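Local structure of integron cassette protein Vpc_cass2 (3JRT) at residues 115-127 and 138-150. The protein is of unknown function, an all-helical product of a mobile integron gene cassette that assembles as a pair of subunits and may offer an interaction site. Sequence-based numbering, arbitrary orientation.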
# COMPACT_ATOMS: atom_id res chain seq x y z
N ASN A 115 -0.71 -17.36 8.34
CA ASN A 115 -0.08 -18.34 7.46
C ASN A 115 -1.10 -19.23 6.77
O ASN A 115 -0.97 -19.56 5.59
CB ASN A 115 0.92 -19.20 8.23
CG ASN A 115 2.15 -18.42 8.66
OD1 ASN A 115 2.74 -17.67 7.89
ND2 ASN A 115 2.55 -18.62 9.91
N LYS A 116 -2.13 -19.63 7.51
CA LYS A 116 -3.15 -20.52 6.97
C LYS A 116 -3.82 -19.90 5.76
O LYS A 116 -4.15 -20.60 4.79
CB LYS A 116 -4.21 -20.81 8.02
CG LYS A 116 -3.77 -21.76 9.11
CD LYS A 116 -4.94 -22.14 9.99
CE LYS A 116 -4.52 -23.16 11.03
NZ LYS A 116 -5.66 -23.52 11.91
N ASN A 117 -4.03 -18.59 5.82
CA ASN A 117 -4.74 -17.86 4.79
C ASN A 117 -3.74 -17.45 3.72
O ASN A 117 -3.18 -16.35 3.77
CB ASN A 117 -5.44 -16.64 5.40
CG ASN A 117 -6.33 -15.91 4.41
OD1 ASN A 117 -6.06 -15.89 3.22
ND2 ASN A 117 -7.40 -15.30 4.91
N THR A 118 -3.51 -18.34 2.77
CA THR A 118 -2.43 -18.19 1.80
C THR A 118 -2.66 -17.10 0.76
O THR A 118 -1.72 -16.64 0.12
CB THR A 118 -2.12 -19.52 1.08
OG1 THR A 118 -3.25 -19.91 0.28
CG2 THR A 118 -1.84 -20.60 2.10
N ALA A 119 -3.91 -16.69 0.58
CA ALA A 119 -4.19 -15.55 -0.29
C ALA A 119 -3.42 -14.30 0.19
O ALA A 119 -2.97 -13.47 -0.62
CB ALA A 119 -5.69 -15.29 -0.35
N ILE A 120 -3.25 -14.18 1.50
CA ILE A 120 -2.55 -13.04 2.09
C ILE A 120 -1.14 -12.89 1.55
O ILE A 120 -0.76 -11.83 1.05
CB ILE A 120 -2.52 -13.12 3.62
CG1 ILE A 120 -3.93 -12.94 4.18
CG2 ILE A 120 -1.58 -12.01 4.20
CD1 ILE A 120 -4.02 -12.90 5.71
N LYS A 121 -0.37 -13.96 1.63
CA LYS A 121 1.00 -13.96 1.14
C LYS A 121 1.02 -13.78 -0.37
O LYS A 121 1.81 -13.00 -0.90
CB LYS A 121 1.70 -15.26 1.54
CG LYS A 121 3.21 -15.22 1.55
CD LYS A 121 3.77 -16.56 2.05
CE LYS A 121 5.26 -16.49 2.34
NZ LYS A 121 5.74 -17.71 3.06
N LYS A 122 0.13 -14.49 -1.06
CA LYS A 122 0.04 -14.37 -2.52
C LYS A 122 -0.21 -12.93 -2.95
O LYS A 122 0.45 -12.43 -3.86
CB LYS A 122 -1.07 -15.27 -3.07
CG LYS A 122 -0.85 -16.75 -2.89
CD LYS A 122 -1.83 -17.55 -3.78
CE LYS A 122 -1.94 -18.99 -3.32
NZ LYS A 122 -2.86 -19.81 -4.19
N LEU A 123 -1.16 -12.27 -2.31
CA LEU A 123 -1.45 -10.87 -2.64
C LEU A 123 -0.27 -9.96 -2.29
O LEU A 123 0.12 -9.11 -3.10
CB LEU A 123 -2.75 -10.41 -1.96
CG LEU A 123 -4.01 -11.04 -2.58
CD1 LEU A 123 -5.19 -11.10 -1.62
CD2 LEU A 123 -4.40 -10.28 -3.84
N ARG A 124 0.29 -10.13 -1.11
CA ARG A 124 1.45 -9.34 -0.71
C ARG A 124 2.55 -9.44 -1.77
O ARG A 124 3.05 -8.42 -2.29
CB ARG A 124 1.99 -9.82 0.65
CG ARG A 124 2.95 -8.82 1.34
CD ARG A 124 4.34 -8.86 0.73
NE ARG A 124 4.90 -10.21 0.78
CZ ARG A 124 5.53 -10.72 1.83
NH1 ARG A 124 5.68 -10.00 2.94
NH2 ARG A 124 6.02 -11.96 1.79
N ASN A 125 2.92 -10.67 -2.08
CA ASN A 125 3.98 -10.95 -3.04
C ASN A 125 3.79 -10.29 -4.39
O ASN A 125 4.73 -9.72 -4.95
CB ASN A 125 4.16 -12.45 -3.19
CG ASN A 125 4.85 -13.07 -1.99
OD1 ASN A 125 5.46 -12.35 -1.20
ND2 ASN A 125 4.75 -14.40 -1.86
N HIS A 126 2.57 -10.35 -4.91
CA HIS A 126 2.28 -9.74 -6.19
C HIS A 126 2.43 -8.24 -6.11
O HIS A 126 3.09 -7.62 -6.94
CB HIS A 126 0.86 -10.07 -6.61
CG HIS A 126 0.29 -9.12 -7.62
ND1 HIS A 126 0.65 -9.14 -8.95
CD2 HIS A 126 -0.63 -8.14 -7.49
CE1 HIS A 126 -0.02 -8.20 -9.60
NE2 HIS A 126 -0.81 -7.59 -8.74
N CYS A 127 1.82 -7.67 -5.08
CA CYS A 127 1.74 -6.23 -4.90
C CYS A 127 3.12 -5.60 -4.75
O CYS A 127 3.35 -4.48 -5.14
CB CYS A 127 0.94 -5.90 -3.64
SG CYS A 127 1.23 -4.23 -3.08
N LEU A 138 0.19 -11.89 -10.22
CA LEU A 138 -1.20 -12.30 -10.40
C LEU A 138 -1.89 -11.42 -11.44
O LEU A 138 -1.87 -10.20 -11.33
CB LEU A 138 -1.98 -12.22 -9.08
CG LEU A 138 -1.47 -13.03 -7.89
CD1 LEU A 138 -2.15 -12.57 -6.62
CD2 LEU A 138 -1.68 -14.52 -8.12
N LYS A 139 -2.50 -12.03 -12.44
CA LYS A 139 -3.34 -11.27 -13.35
C LYS A 139 -4.48 -10.63 -12.58
O LYS A 139 -4.80 -11.08 -11.48
CB LYS A 139 -3.89 -12.16 -14.46
CG LYS A 139 -2.82 -12.72 -15.39
CD LYS A 139 -3.45 -13.57 -16.50
CE LYS A 139 -2.39 -14.05 -17.49
NZ LYS A 139 -2.93 -14.98 -18.54
N PRO A 140 -5.09 -9.59 -13.14
CA PRO A 140 -6.21 -8.89 -12.50
C PRO A 140 -7.34 -9.80 -12.04
O PRO A 140 -7.80 -9.62 -10.91
CB PRO A 140 -6.68 -7.94 -13.60
CG PRO A 140 -5.43 -7.62 -14.35
CD PRO A 140 -4.66 -8.91 -14.37
N ALA A 141 -7.78 -10.75 -12.87
CA ALA A 141 -8.85 -11.66 -12.47
C ALA A 141 -8.38 -12.55 -11.33
O ALA A 141 -9.15 -12.86 -10.41
CB ALA A 141 -9.33 -12.52 -13.67
N GLU A 142 -7.12 -12.93 -11.36
CA GLU A 142 -6.51 -13.68 -10.26
C GLU A 142 -6.43 -12.87 -8.96
O GLU A 142 -6.69 -13.41 -7.89
CB GLU A 142 -5.12 -14.16 -10.66
CG GLU A 142 -5.14 -15.08 -11.88
CD GLU A 142 -3.77 -15.65 -12.19
OE1 GLU A 142 -3.64 -16.88 -12.14
OE2 GLU A 142 -2.83 -14.88 -12.45
N VAL A 143 -6.07 -11.60 -9.04
CA VAL A 143 -6.11 -10.76 -7.85
C VAL A 143 -7.51 -10.75 -7.24
O VAL A 143 -7.66 -10.90 -6.02
CB VAL A 143 -5.65 -9.31 -8.14
CG1 VAL A 143 -6.10 -8.36 -6.99
CG2 VAL A 143 -4.15 -9.27 -8.33
N GLN A 144 -8.51 -10.55 -8.08
CA GLN A 144 -9.91 -10.60 -7.65
C GLN A 144 -10.27 -11.92 -6.96
O GLN A 144 -10.91 -11.92 -5.90
CB GLN A 144 -10.85 -10.31 -8.83
CG GLN A 144 -10.69 -8.88 -9.36
CD GLN A 144 -10.67 -7.84 -8.23
OE1 GLN A 144 -11.51 -7.88 -7.33
NE2 GLN A 144 -9.70 -6.90 -8.27
N GLU A 145 -9.88 -13.05 -7.55
CA GLU A 145 -10.11 -14.34 -6.92
C GLU A 145 -9.43 -14.42 -5.56
O GLU A 145 -10.03 -14.86 -4.59
CB GLU A 145 -9.62 -15.48 -7.80
CG GLU A 145 -10.53 -15.80 -8.96
CD GLU A 145 -10.27 -17.18 -9.51
OE1 GLU A 145 -9.17 -17.73 -9.28
OE2 GLU A 145 -11.19 -17.72 -10.17
N GLU A 146 -8.17 -13.99 -5.49
CA GLU A 146 -7.41 -14.12 -4.25
C GLU A 146 -8.05 -13.31 -3.13
O GLU A 146 -8.00 -13.70 -1.97
CB GLU A 146 -5.95 -13.72 -4.43
CG GLU A 146 -5.13 -14.73 -5.21
CD GLU A 146 -5.23 -16.14 -4.63
OE1 GLU A 146 -5.22 -16.29 -3.39
OE2 GLU A 146 -5.31 -17.10 -5.42
N ILE A 147 -8.66 -12.20 -3.50
CA ILE A 147 -9.30 -11.35 -2.52
C ILE A 147 -10.54 -12.01 -1.92
O ILE A 147 -10.83 -11.86 -0.74
CB ILE A 147 -9.66 -9.98 -3.12
CG1 ILE A 147 -8.37 -9.18 -3.35
CG2 ILE A 147 -10.57 -9.22 -2.18
CD1 ILE A 147 -8.61 -7.80 -3.96
N ILE A 148 -11.25 -12.76 -2.75
CA ILE A 148 -12.41 -13.51 -2.30
C ILE A 148 -11.96 -14.67 -1.38
O ILE A 148 -12.54 -14.90 -0.32
CB ILE A 148 -13.22 -14.01 -3.51
CG1 ILE A 148 -13.80 -12.80 -4.27
CG2 ILE A 148 -14.32 -15.04 -3.08
CD1 ILE A 148 -14.62 -13.18 -5.48
N LYS A 149 -10.90 -15.37 -1.76
CA LYS A 149 -10.34 -16.40 -0.89
C LYS A 149 -9.93 -15.84 0.47
O LYS A 149 -10.11 -16.46 1.50
CB LYS A 149 -9.14 -17.08 -1.56
CG LYS A 149 -9.53 -18.00 -2.74
CD LYS A 149 -8.29 -18.58 -3.41
CE LYS A 149 -8.63 -19.28 -4.69
NZ LYS A 149 -7.40 -19.82 -5.32
N MSE A 150 -9.36 -14.65 0.46
CA MSE A 150 -8.85 -14.09 1.69
C MSE A 150 -10.01 -13.86 2.65
O MSE A 150 -9.93 -14.17 3.84
CB MSE A 150 -8.12 -12.79 1.39
CG MSE A 150 -7.30 -12.26 2.55
SE MSE A 150 -6.65 -10.44 2.23
CE MSE A 150 -5.83 -10.11 3.97
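L123 drives its branched end as a knob into a hole on helix 140-150 formed by V143, E146, I147 and M150. CD2 lies 4.1 Å from V143 CG1, CD1 reaches I147 CG1 and the selenium of M150, a selenomethionine, and CG rests on the CB of E146. At one end of the interface A119 brings its methyl group against M150, whose extended chain, with CG anti to the backbone N (chi1 -168°), carries its terminal CE to CG1 of I120, a tight 3.4 Å. N117 ND2 donates to M150 O at 3.0 Å, in the carbonyl plane and on a lone pair; F159 of helix 157-163 packs on N117, I120 and M150. At the other end the CB of L138 sits over one face of the H126 ring, 4.3 Å from its centroid, a CH-pi contact, while V143 CG2 approaches the ring obliquely and Y76 touches the H126 side chain. Toward the border, where K122 and K149 are exposed, buried E146 bends at chi2 (-53°) and places OE2 3.9 Å from K122 NZ, a long salt bridge. K149 NZ makes a salt bridge to E146 OE2 at 3.4 Å, its hydrogen bond weak. The helices run roughly antiparallel (146°) as a hairpin whose grip is mainly apolar. E146 OE1 is buried beside A119 CB without a polar partner; the lysines at OE2 may only partly offset the cost of burying the carboxylate.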